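Local coordinates for protein glucokinase (Streptomyces griseus, PDB 3VGL) that probably phosphorylates D-glucose to glucose 6-phosphate at the expense of ATP, as a zinc-containing kinase of the ROK family, at residues 233-236 with 237-240. Numbering follows the deposited sequence.
Sequences FREL and ARWA
E235 forms a salt bridge with R238, three residues further along helix 227-251. Its OE2 lies 2.7 Å from R238 NH1, but the N-H points poorly at it (121°). A longer, weak bond runs from NH1 to OE1. The carboxylate and guanidinium planes are 81° apart, so the pair is not a flat, two-pronged one. This is an i to i+3 intrahelical salt bridge, on a helix of the actin-like ROK fold.

The same OE2 accepts a hydrogen bond from NE1 of W239, at i+4 from E235, at 3.0 Å. The oxygen sits at the edge of the indole, near its plane, while NE1 comes from above the carboxylate plane. E235 reaches both partners because CG is anti to its backbone N and the chain then bends at chi2 (72°).

R238 is extended from CG to NE, which carries its end over one face of the indole, NE being offset toward the rim. W239 CZ2 lies 3.7 Å above the guanidinium plane, over its centre. R238 NH2 makes a salt bridge to D163 of a second subunit, and W239 packs on that residue too.

Backbone bonds of the alpha-helical i to i+4 pattern join the two segments. A237 N meets F233 O at 2.9 Å, and A240 N meets L236 O at 2.8 Å. The bond from W239 N to E235 O is weak, at 3.4 Å.

F233 and L236 pack on helices 181-194 and 267-280. F233 also lies near the bound AMPPNP.

One carboxylate oxygen thus serves a cation and an indole N-H together. This probably favours a charged E235 and steadies R238 and W239 where subunits meet.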
ATOM      1  N   PHE A 233     -18.728   0.791 -10.719  1.00 19.20           N
ATOM      2  CA  PHE A 233     -18.335   2.049 -11.322  1.00 18.52           C
ATOM      3  C   PHE A 233     -17.705   2.983 -10.303  1.00 18.30           C
ATOM      4  O   PHE A 233     -16.736   3.683 -10.640  1.00 15.85           O
ATOM      5  CB  PHE A 233     -19.510   2.716 -12.056  1.00 19.51           C
ATOM      6  CG  PHE A 233     -19.673   2.233 -13.461  1.00 20.50           C
ATOM      7  CD1 PHE A 233     -20.697   1.353 -13.779  1.00 21.29           C
ATOM      8  CD2 PHE A 233     -18.780   2.606 -14.466  1.00 21.22           C
ATOM      9  CE1 PHE A 233     -20.859   0.877 -15.082  1.00 23.54           C
ATOM     10  CE2 PHE A 233     -18.935   2.135 -15.781  1.00 22.85           C
ATOM     11  CZ  PHE A 233     -19.978   1.256 -16.087  1.00 20.57           C
ATOM     12  N   ARG A 234     -18.223   2.984  -9.069  1.00 18.72           N
ATOM     13  CA  ARG A 234     -17.623   3.782  -7.972  1.00 19.03           C
ATOM     14  C   ARG A 234     -16.172   3.375  -7.719  1.00 17.61           C
ATOM     15  O   ARG A 234     -15.296   4.238  -7.566  1.00 17.10           O
ATOM     16  CB  ARG A 234     -18.455   3.693  -6.676  1.00 20.67           C
ATOM     17  CG  ARG A 234     -17.842   4.480  -5.518  1.00 25.68           C
ATOM     18  CD  ARG A 234     -18.741   4.525  -4.286  1.00 34.80           C
ATOM     19  NE  ARG A 234     -18.673   5.850  -3.655  1.00 41.25           N
ATOM     20  CZ  ARG A 234     -19.468   6.881  -3.957  1.00 44.26           C
ATOM     21  NH1 ARG A 234     -19.314   8.042  -3.335  1.00 45.86           N
ATOM     22  NH2 ARG A 234     -20.417   6.761  -4.880  1.00 46.05           N
ATOM     23  N   GLU A 235     -15.924   2.062  -7.693  1.00 15.99           N
ATOM     24  CA  GLU A 235     -14.569   1.568  -7.440  1.00 14.91           C
ATOM     25  C   GLU A 235     -13.651   1.905  -8.617  1.00 14.16           C
ATOM     26  O   GLU A 235     -12.505   2.330  -8.409  1.00 14.52           O
ATOM     27  CB  GLU A 235     -14.577   0.047  -7.141  1.00 14.71           C
ATOM     28  CG  GLU A 235     -13.216  -0.560  -6.807  1.00 18.04           C
ATOM     29  CD  GLU A 235     -12.670  -0.176  -5.455  1.00 23.16           C
ATOM     30  OE1 GLU A 235     -13.421   0.376  -4.624  1.00 25.69           O
ATOM     31  OE2 GLU A 235     -11.464  -0.421  -5.216  1.00 24.47           O
ATOM     32  N   LEU A 236     -14.149   1.726  -9.844  1.00 14.09           N
ATOM     33  CA  LEU A 236     -13.362   2.117 -11.036  1.00 12.80           C
ATOM     34  C   LEU A 236     -12.983   3.594 -10.970  1.00 13.47           C
ATOM     35  O   LEU A 236     -11.834   3.965 -11.203  1.00 12.29           O
ATOM     36  CB  LEU A 236     -14.130   1.825 -12.332  1.00 13.49           C
ATOM     37  CG  LEU A 236     -13.558   2.421 -13.616  1.00 12.52           C
ATOM     38  CD1 LEU A 236     -12.192   1.809 -13.955  1.00 13.54           C
ATOM     39  CD2 LEU A 236     -14.549   2.202 -14.765  1.00 15.48           C
ATOM     40  N   ALA A 237     -13.955   4.426 -10.597  1.00 13.77           N
ATOM     41  CA  ALA A 237     -13.749   5.875 -10.498  1.00 13.86           C
ATOM     42  C   ALA A 237     -12.786   6.285  -9.397  1.00 13.65           C
ATOM     43  O   ALA A 237     -12.048   7.241  -9.573  1.00 14.26           O
ATOM     44  CB  ALA A 237     -15.097   6.582 -10.317  1.00 14.79           C
ATOM     45  N   ARG A 238     -12.767   5.557  -8.284  1.00 14.35           N
ATOM     46  CA  ARG A 238     -11.802   5.779  -7.206  1.00 14.72           C
ATOM     47  C   ARG A 238     -10.392   5.773  -7.771  1.00 13.72           C
ATOM     48  O   ARG A 238      -9.591   6.692  -7.546  1.00 14.34           O
ATOM     49  CB  ARG A 238     -11.973   4.671  -6.140  1.00 16.14           C
ATOM     50  CG  ARG A 238     -10.841   4.537  -5.096  1.00 20.48           C
ATOM     51  CD  ARG A 238     -11.010   3.195  -4.323  1.00 26.06           C
ATOM     52  NE  ARG A 238      -9.924   2.924  -3.381  1.00 30.35           N
ATOM     53  CZ  ARG A 238      -9.708   1.759  -2.763  1.00 31.78           C
ATOM     54  NH1 ARG A 238     -10.505   0.712  -2.962  1.00 32.55           N
ATOM     55  NH2 ARG A 238      -8.683   1.641  -1.926  1.00 31.97           N
ATOM     56  N   TRP A 239     -10.099   4.731  -8.534  1.00 11.89           N
ATOM     57  CA  TRP A 239      -8.748   4.585  -9.064  1.00 10.66           C
ATOM     58  C   TRP A 239      -8.518   5.449 -10.297  1.00 10.74           C
ATOM     59  O   TRP A 239      -7.396   5.985 -10.485  1.00 10.74           O
ATOM     60  CB  TRP A 239      -8.480   3.124  -9.390  1.00 11.78           C
ATOM     61  CG  TRP A 239      -8.471   2.278  -8.172  1.00 10.91           C
ATOM     62  CD1 TRP A 239      -9.481   1.450  -7.736  1.00 13.29           C
ATOM     63  CD2 TRP A 239      -7.401   2.136  -7.240  1.00 11.79           C
ATOM     64  NE1 TRP A 239      -9.096   0.824  -6.567  1.00 15.98           N
ATOM     65  CE2 TRP A 239      -7.830   1.232  -6.243  1.00 13.34           C
ATOM     66  CE3 TRP A 239      -6.127   2.702  -7.145  1.00 12.53           C
ATOM     67  CZ2 TRP A 239      -6.998   0.858  -5.158  1.00 15.95           C
ATOM     68  CZ3 TRP A 239      -5.296   2.336  -6.046  1.00 15.04           C
ATOM     69  CH2 TRP A 239      -5.753   1.420  -5.087  1.00 15.99           C
ATOM     70  N   ALA A 240      -9.530   5.568 -11.168  1.00 11.06           N
ATOM     71  CA  ALA A 240      -9.326   6.372 -12.368  1.00 10.76           C
ATOM     72  C   ALA A 240      -9.150   7.852 -11.986  1.00 11.92           C
ATOM     73  O   ALA A 240      -8.249   8.530 -12.487  1.00 11.44           O
ATOM     74  CB  ALA A 240     -10.512   6.200 -13.351  1.00 12.07           C
TER